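PDB 5A95: putative retaining b-glycosidase from Saccharophagus degradans, which probably hydrolyses mixed-linkage beta-1,3-1,4-glucans as a retaining beta-glucanase of glycoside hydrolase family 5, subfamily 26. Local coordinates for residues A282-G293 with M320-W330. The protein carries 1 engineered substitution. Sequence-based numbering, arbitrary orientation.
Engineered in segment 282-293: Q291 (natural residue Glu). With BGC (beta-D-glucopyranose), chain D.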
ATOM      1  N   ALA A 282      -2.746  35.313   0.207  1.00  7.08           N
ATOM      2  CA  ALA A 282      -3.182  35.983   1.433  1.00  7.24           C
ATOM      3  C   ALA A 282      -4.239  37.060   1.184  1.00  7.20           C
ATOM      4  O   ALA A 282      -4.844  37.553   2.136  1.00  9.20           O
ATOM      5  CB  ALA A 282      -1.976  36.571   2.144  1.00  8.48           C
ATOM      6  N   ASP A 283      -4.466  37.417  -0.078  1.00  7.86           N
ATOM      7  CA  ASP A 283      -5.546  38.342  -0.426  1.00  8.96           C
ATOM      8  C   ASP A 283      -6.906  37.662  -0.267  1.00  9.00           C
ATOM      9  O   ASP A 283      -7.913  38.328  -0.108  1.00 11.68           O
ATOM     10  CB  ASP A 283      -5.418  38.797  -1.889  1.00 11.77           C
ATOM     11  CG  ASP A 283      -4.138  39.561  -2.182  1.00 16.41           C
ATOM     12  OD1 ASP A 283      -3.516  40.069  -1.251  1.00 19.36           O
ATOM     13  OD2 ASP A 283      -3.760  39.646  -3.382  1.00 21.60           O
ATOM     14  N   THR A 284      -6.937  36.330  -0.310  1.00  8.39           N
ATOM     15  CA  THR A 284      -8.172  35.549  -0.342  1.00  8.17           C
ATOM     16  C   THR A 284      -8.330  34.552   0.796  1.00  7.63           C
ATOM     17  O   THR A 284      -9.443  34.304   1.268  1.00  8.85           O
ATOM     18  CB  THR A 284      -8.316  34.849  -1.713  1.00  8.98           C
ATOM     19  OG1 THR A 284      -8.201  35.823  -2.743  1.00 11.08           O
ATOM     20  CG2 THR A 284      -9.635  34.130  -1.831  1.00  9.38           C
ATOM     21  N   TYR A 285      -7.212  33.977   1.230  1.00  7.29           N
ATOM     22  CA  TYR A 285      -7.172  32.931   2.233  1.00  7.08           C
ATOM     23  C   TYR A 285      -6.124  33.293   3.272  1.00  6.31           C
ATOM     24  O   TYR A 285      -5.182  34.002   2.965  1.00  8.25           O
ATOM     25  CB  TYR A 285      -6.738  31.586   1.606  1.00  7.40           C
ATOM     26  CG  TYR A 285      -7.518  31.215   0.382  1.00  7.57           C
ATOM     27  CD1 TYR A 285      -8.823  30.702   0.461  1.00  7.60           C
ATOM     28  CD2 TYR A 285      -6.983  31.391  -0.882  1.00  8.51           C
ATOM     29  CE1 TYR A 285      -9.537  30.372  -0.687  1.00  8.52           C
ATOM     30  CE2 TYR A 285      -7.700  31.093  -2.026  1.00  8.42           C
ATOM     31  CZ  TYR A 285      -8.964  30.556  -1.926  1.00  8.12           C
ATOM     32  OH  TYR A 285      -9.683  30.270  -3.059  1.00 10.72           O
ATOM     33  N   PRO A 286      -6.253  32.759   4.482  1.00  6.63           N
ATOM     34  CA  PRO A 286      -5.149  32.918   5.432  1.00  7.15           C
ATOM     35  C   PRO A 286      -3.946  32.086   4.983  1.00  6.95           C
ATOM     36  O   PRO A 286      -4.109  30.972   4.465  1.00  7.25           O
ATOM     37  CB  PRO A 286      -5.702  32.378   6.751  1.00  7.68           C
ATOM     38  CG  PRO A 286      -7.158  32.088   6.515  1.00  8.87           C
ATOM     39  CD  PRO A 286      -7.347  31.943   5.028  1.00  7.27           C
ATOM     40  N   VAL A 287      -2.754  32.630   5.205  1.00  6.04           N
ATOM     41  CA  VAL A 287      -1.505  31.966   4.846  1.00  5.35           C
ATOM     42  C   VAL A 287      -0.607  31.891   6.064  1.00  5.91           C
ATOM     43  O   VAL A 287      -0.490  32.861   6.832  1.00  7.03           O
ATOM     44  CB  VAL A 287      -0.792  32.735   3.716  1.00  6.26           C
ATOM     45  CG1 VAL A 287       0.620  32.237   3.440  1.00  7.32           C
ATOM     46  CG2 VAL A 287      -1.638  32.676   2.475  1.00  7.39           C
ATOM     47  N   ILE A 288       0.017  30.730   6.256  1.00  5.97           N
ATOM     48  CA  ILE A 288       1.033  30.585   7.268  1.00  6.58           C
ATOM     49  C   ILE A 288       2.343  30.177   6.608  1.00  6.39           C
ATOM     50  O   ILE A 288       2.430  29.151   5.907  1.00  5.90           O
ATOM     51  CB  ILE A 288       0.705  29.567   8.400  1.00  7.06           C
ATOM     52  CG1 ILE A 288      -0.725  29.697   8.905  1.00  7.92           C
ATOM     53  CG2 ILE A 288       1.714  29.691   9.538  1.00  7.36           C
ATOM     54  CD1 ILE A 288      -1.122  28.662   9.950  1.00  7.50           C
ATOM     55  N   ALA A 289       3.362  31.017   6.799  1.00  5.90           N
ATOM     56  CA  ALA A 289       4.704  30.685   6.361  1.00  6.03           C
ATOM     57  C   ALA A 289       5.307  29.762   7.414  1.00  5.86           C
ATOM     58  O   ALA A 289       5.963  30.227   8.355  1.00  6.07           O
ATOM     59  CB  ALA A 289       5.502  31.960   6.157  1.00  6.50           C
ATOM     60  N   THR A 290       5.026  28.456   7.292  1.00  5.48           N
ATOM     61  CA  THR A 290       5.376  27.537   8.363  1.00  6.34           C
ATOM     62  C   THR A 290       6.848  27.127   8.435  1.00  6.73           C
ATOM     63  O   THR A 290       7.247  26.496   9.406  1.00  6.50           O
ATOM     64  CB  THR A 290       4.480  26.298   8.365  1.00  5.84           C
ATOM     65  OG1 THR A 290       4.413  25.770   7.041  1.00  6.53           O
ATOM     66  CG2 THR A 290       3.102  26.594   8.893  1.00  6.19           C
ATOM     67  N   GLN A 291       7.617  27.510   7.423  1.00  6.14           N
ATOM     68  CA  GLN A 291       9.079  27.484   7.480  1.00  7.16           C
ATOM     69  C   GLN A 291       9.576  28.683   6.730  1.00  7.56           C
ATOM     70  O   GLN A 291       9.099  29.021   5.646  1.00  8.91           O
ATOM     71  CB  GLN A 291       9.688  26.218   6.885  1.00  8.64           C
ATOM     72  CG  GLN A 291       9.301  25.006   7.683  1.00 10.00           C
ATOM     73  CD  GLN A 291       9.961  23.713   7.272  1.00 13.10           C
ATOM     74  OE1 GLN A 291       9.462  22.651   7.600  1.00 17.63           O
ATOM     75  NE2 GLN A 291      11.117  23.795   6.675  1.00 18.04           N
ATOM     76  N   LEU A 292      10.557  29.327   7.334  1.00  7.25           N
ATOM     77  CA  LEU A 292      11.308  30.446   6.781  1.00  6.92           C
ATOM     78  C   LEU A 292      12.548  30.594   7.653  1.00  6.61           C
ATOM     79  O   LEU A 292      12.589  30.091   8.763  1.00  7.52           O
ATOM     80  CB  LEU A 292      10.483  31.738   6.744  1.00  7.73           C
ATOM     81  CG  LEU A 292      10.182  32.429   8.058  1.00  8.43           C
ATOM     82  CD1 LEU A 292       9.895  33.912   7.875  1.00 10.51           C
ATOM     83  CD2 LEU A 292       9.012  31.768   8.780  1.00  8.70           C
ATOM     84  N   GLY A 293      13.525  31.344   7.186  1.00  7.40           N
ATOM     85  CA  GLY A 293      14.739  31.601   7.939  1.00  8.30           C
ATOM     86  C   GLY A 293      15.977  31.534   7.071  1.00  8.51           C
ATOM     87  O   GLY A 293      15.880  31.227   5.903  1.00  8.78           O
ATOM     88  N   MET A 320       5.661  40.060   4.952  1.00  8.46           N
ATOM     89  CA  MET A 320       4.609  39.358   5.666  1.00  8.51           C
ATOM     90  C   MET A 320       3.726  40.325   6.457  1.00  8.35           C
ATOM     91  O   MET A 320       2.510  40.124   6.541  1.00  9.29           O
ATOM     92  CB  MET A 320       5.176  38.299   6.598  1.00  7.54           C
ATOM     93  CG  MET A 320       5.836  37.130   5.880  1.00  7.37           C
ATOM     94  SD  MET A 320       6.358  35.798   6.963  1.00  8.64           S
ATOM     95  CE  MET A 320       7.496  36.649   8.037  1.00  8.90           C
ATOM     96  N   GLN A 321       4.329  41.333   7.057  1.00  8.47           N
ATOM     97  CA  GLN A 321       3.553  42.264   7.893  1.00 11.99           C
ATOM     98  C   GLN A 321       2.589  43.061   7.028  1.00 12.83           C
ATOM     99  O   GLN A 321       1.454  43.276   7.440  1.00 16.24           O
ATOM    100  CB  GLN A 321       4.489  43.153   8.778  1.00 14.13           C
ATOM    101  CG  GLN A 321       5.146  42.327   9.918  1.00 19.93           C
ATOM    102  CD  GLN A 321       6.043  43.075  10.928  1.00 22.75           C
ATOM    103  OE1 GLN A 321       6.624  44.140  10.625  1.00 26.51           O
ATOM    104  NE2 GLN A 321       6.216  42.468  12.134  1.00 20.97           N
ATOM    105  N   LYS A 322       3.004  43.452   5.820  1.00 11.95           N
ATOM    106  CA  LYS A 322       2.120  44.124   4.861  1.00 16.07           C
ATOM    107  C   LYS A 322       0.913  43.259   4.481  1.00 14.84           C
ATOM    108  O   LYS A 322      -0.204  43.758   4.367  1.00 18.21           O
ATOM    109  CB  LYS A 322       2.883  44.509   3.585  1.00 17.08           C
ATOM    110  CG  LYS A 322       1.987  45.177   2.566  1.00 20.32           C
ATOM    111  CD  LYS A 322       2.765  45.782   1.428  1.00 26.28           C
ATOM    112  CE  LYS A 322       1.806  46.580   0.550  1.00 32.76           C
ATOM    113  NZ  LYS A 322       2.470  47.107  -0.663  1.00 36.96           N
ATOM    114  N   LYS A 323       1.162  41.975   4.273  1.00 13.90           N
ATOM    115  CA  LYS A 323       0.164  41.022   3.811  1.00 14.05           C
ATOM    116  C   LYS A 323      -0.651  40.429   4.974  1.00 14.04           C
ATOM    117  O   LYS A 323      -1.659  39.805   4.719  1.00 17.59           O
ATOM    118  CB  LYS A 323       0.834  39.877   2.992  1.00 15.68           C
ATOM    119  CG  LYS A 323       1.720  40.262   1.789  1.00 18.72           C
ATOM    120  CD  LYS A 323       0.966  40.934   0.664  1.00 20.27           C
ATOM    121  CE  LYS A 323      -0.063  40.013   0.016  1.00 20.47           C
ATOM    122  NZ  LYS A 323      -0.579  40.574  -1.259  1.00 22.28           N
ATOM    123  N   GLY A 324      -0.215  40.628   6.222  1.00 12.72           N
ATOM    124  CA  GLY A 324      -0.819  40.009   7.390  1.00 12.73           C
ATOM    125  C   GLY A 324      -0.592  38.520   7.536  1.00 10.90           C
ATOM    126  O   GLY A 324      -1.382  37.848   8.194  1.00 13.14           O
ATOM    127  N   VAL A 325       0.507  38.021   6.964  1.00  9.45           N
ATOM    128  CA  VAL A 325       0.847  36.601   6.906  1.00  8.58           C
ATOM    129  C   VAL A 325       1.370  36.117   8.259  1.00  6.91           C
ATOM    130  O   VAL A 325       2.167  36.783   8.905  1.00  8.24           O
ATOM    131  CB  VAL A 325       1.850  36.378   5.754  1.00  9.54           C
ATOM    132  CG1 VAL A 325       2.499  35.010   5.822  1.00  8.83           C
ATOM    133  CG2 VAL A 325       1.123  36.536   4.409  1.00 11.31           C
ATOM    134  N   SER A 326       0.892  34.941   8.678  1.00  7.16           N
ATOM    135  CA  SER A 326       1.373  34.263   9.878  1.00  6.77           C
ATOM    136  C   SER A 326       2.659  33.495   9.581  1.00  6.89           C
ATOM    137  O   SER A 326       2.976  33.233   8.415  1.00  7.09           O
ATOM    138  CB  SER A 326       0.298  33.304  10.345  1.00  7.02           C
ATOM    139  OG  SER A 326      -0.852  33.968  10.842  1.00  7.50           O
ATOM    140  N   TYR A 327       3.412  33.140  10.611  1.00  6.49           N
ATOM    141  CA  TYR A 327       4.690  32.479  10.379  1.00  6.74           C
ATOM    142  C   TYR A 327       5.207  31.710  11.583  1.00  7.49           C
ATOM    143  O   TYR A 327       4.973  32.065  12.721  1.00  7.61           O
ATOM    144  CB  TYR A 327       5.766  33.482   9.925  1.00  7.78           C
ATOM    145  CG  TYR A 327       5.995  34.620  10.874  1.00  8.64           C
ATOM    146  CD1 TYR A 327       6.901  34.513  11.916  1.00 10.24           C
ATOM    147  CD2 TYR A 327       5.277  35.790  10.760  1.00  8.48           C
ATOM    148  CE1 TYR A 327       7.117  35.567  12.790  1.00 12.17           C
ATOM    149  CE2 TYR A 327       5.484  36.848  11.624  1.00 10.67           C
ATOM    150  CZ  TYR A 327       6.394  36.730  12.649  1.00 12.47           C
ATOM    151  OH  TYR A 327       6.604  37.775  13.545  1.00 17.82           O
ATOM    152  N   THR A 328       5.972  30.657  11.278  1.00  6.46           N
ATOM    153  CA  THR A 328       6.755  29.939  12.261  1.00  6.45           C
ATOM    154  C   THR A 328       8.161  29.704  11.711  1.00  6.67           C
ATOM    155  O   THR A 328       8.362  28.955  10.753  1.00  7.00           O
ATOM    156  CB  THR A 328       6.128  28.611  12.694  1.00  6.01           C
ATOM    157  OG1 THR A 328       5.812  27.786  11.580  1.00  6.65           O
ATOM    158  CG2 THR A 328       4.870  28.833  13.501  1.00  7.34           C
ATOM    159  N   VAL A 329       9.160  30.340  12.332  1.00  6.38           N
ATOM    160  CA  VAL A 329      10.526  30.300  11.862  1.00  6.62           C
ATOM    161  C   VAL A 329      11.087  28.876  12.044  1.00  7.53           C
ATOM    162  O   VAL A 329      10.772  28.184  13.025  1.00  7.81           O
ATOM    163  CB  VAL A 329      11.392  31.284  12.674  1.00  7.55           C
ATOM    164  CG1 VAL A 329      12.841  31.306  12.207  1.00  8.53           C
ATOM    165  CG2 VAL A 329      10.817  32.691  12.586  1.00  8.53           C
ATOM    166  N   TRP A 330      11.949  28.467  11.116  1.00  6.30           N
ATOM    167  CA  TRP A 330      12.675  27.196  11.200  1.00  6.71           C
ATOM    168  C   TRP A 330      14.143  27.515  11.520  1.00  7.81           C
ATOM    169  O   TRP A 330      14.762  28.227  10.745  1.00  7.80           O
ATOM    170  CB  TRP A 330      12.571  26.426   9.846  1.00  6.91           C
ATOM    171  CG  TRP A 330      13.286  25.099   9.849  1.00  7.36           C
ATOM    172  CD1 TRP A 330      14.616  24.892   9.637  1.00  8.01           C
ATOM    173  CD2 TRP A 330      12.732  23.829  10.186  1.00  7.20           C
ATOM    174  NE1 TRP A 330      14.914  23.555   9.758  1.00  9.33           N
ATOM    175  CE2 TRP A 330      13.774  22.879  10.106  1.00  8.08           C
ATOM    176  CE3 TRP A 330      11.447  23.397  10.528  1.00  7.60           C
ATOM    177  CZ2 TRP A 330      13.577  21.523  10.377  1.00  9.02           C
ATOM    178  CZ3 TRP A 330      11.244  22.066  10.797  1.00  8.23           C
ATOM    179  CH2 TRP A 330      12.302  21.126  10.700  1.00  9.19           C
TER
HETATM  180  C2  BGC D   1      12.865  20.751   5.454  1.00 12.97           C
HETATM  181  C3  BGC D   1      13.525  20.716   6.832  1.00 12.38           C
HETATM  182  C4  BGC D   1      15.018  21.033   6.687  1.00 11.95           C
HETATM  183  C5  BGC D   1      15.197  22.351   5.960  1.00 13.86           C
HETATM  184  C6  BGC D   1      16.648  22.738   5.805  1.00 17.66           C
HETATM  185  C1  BGC D   1      13.281  21.940   4.592  1.00 14.00           C
HETATM  186  O1  BGC D   1      13.080  21.717   3.219  1.00 15.06           O
HETATM  187  O2  BGC D   1      11.400  20.680   5.606  1.00 13.04           O
HETATM  188  O3  BGC D   1      13.231  19.414   7.428  1.00 10.68           O
HETATM  189  O4  BGC D   1      15.764  21.087   7.912  1.00 11.57           O
HETATM  190  O5  BGC D   1      14.669  22.164   4.651  1.00 14.48           O
HETATM  191  O6  BGC D   1      16.643  23.874   4.940  1.00 24.57           O
HETATM  192  O   HOH W   1      -3.310  40.301   2.615  1.00 31.44           O
HETATM  193  O   HOH W   2      -2.517  35.364   6.024  1.00  9.55           O
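Strands 287-289 and 326-329 run parallel at 18°, joined by backbone hydrogen bonds S326 N to V287 O, A289 N to S326 O (2.8 Å) and T328 N to A289 O. Further along, W330 N donates to L292 O, almost straight. T328 OG1 sits between its backbone N and carbonyl carbon (chi1 53°) and donates to T290 O at 2.9 Å, from above the carbonyl plane. L292 and M320 meet tip to tip, CD1 to CE 3.6 Å, while L292 CD2 packs on Y327 CB. With helix 312-323 the strands form a beta-alpha-beta unit, the last strand pair of the family 5 (beta/alpha)8 barrel before it closes onto strand 65-72. In the glycan pocket, the amide of Q291, an engineered replacement of the natural Glu, lies 19° from the W330 ring plane, with NE2 3.7 Å above one face. NE2 is hydrogen-bonded to Y256 OH, OE1 to R103 NH1. Glucose C3 is 3.6 Å above the same face, toward the rim. Replacing W330 with an alanine would probably cost the sugar this aromatic contact and leave the Q291 amide without its flat neighbour. At the far end, K323 NZ forms salt bridges with D283 OD1 (3.0 Å) and D275.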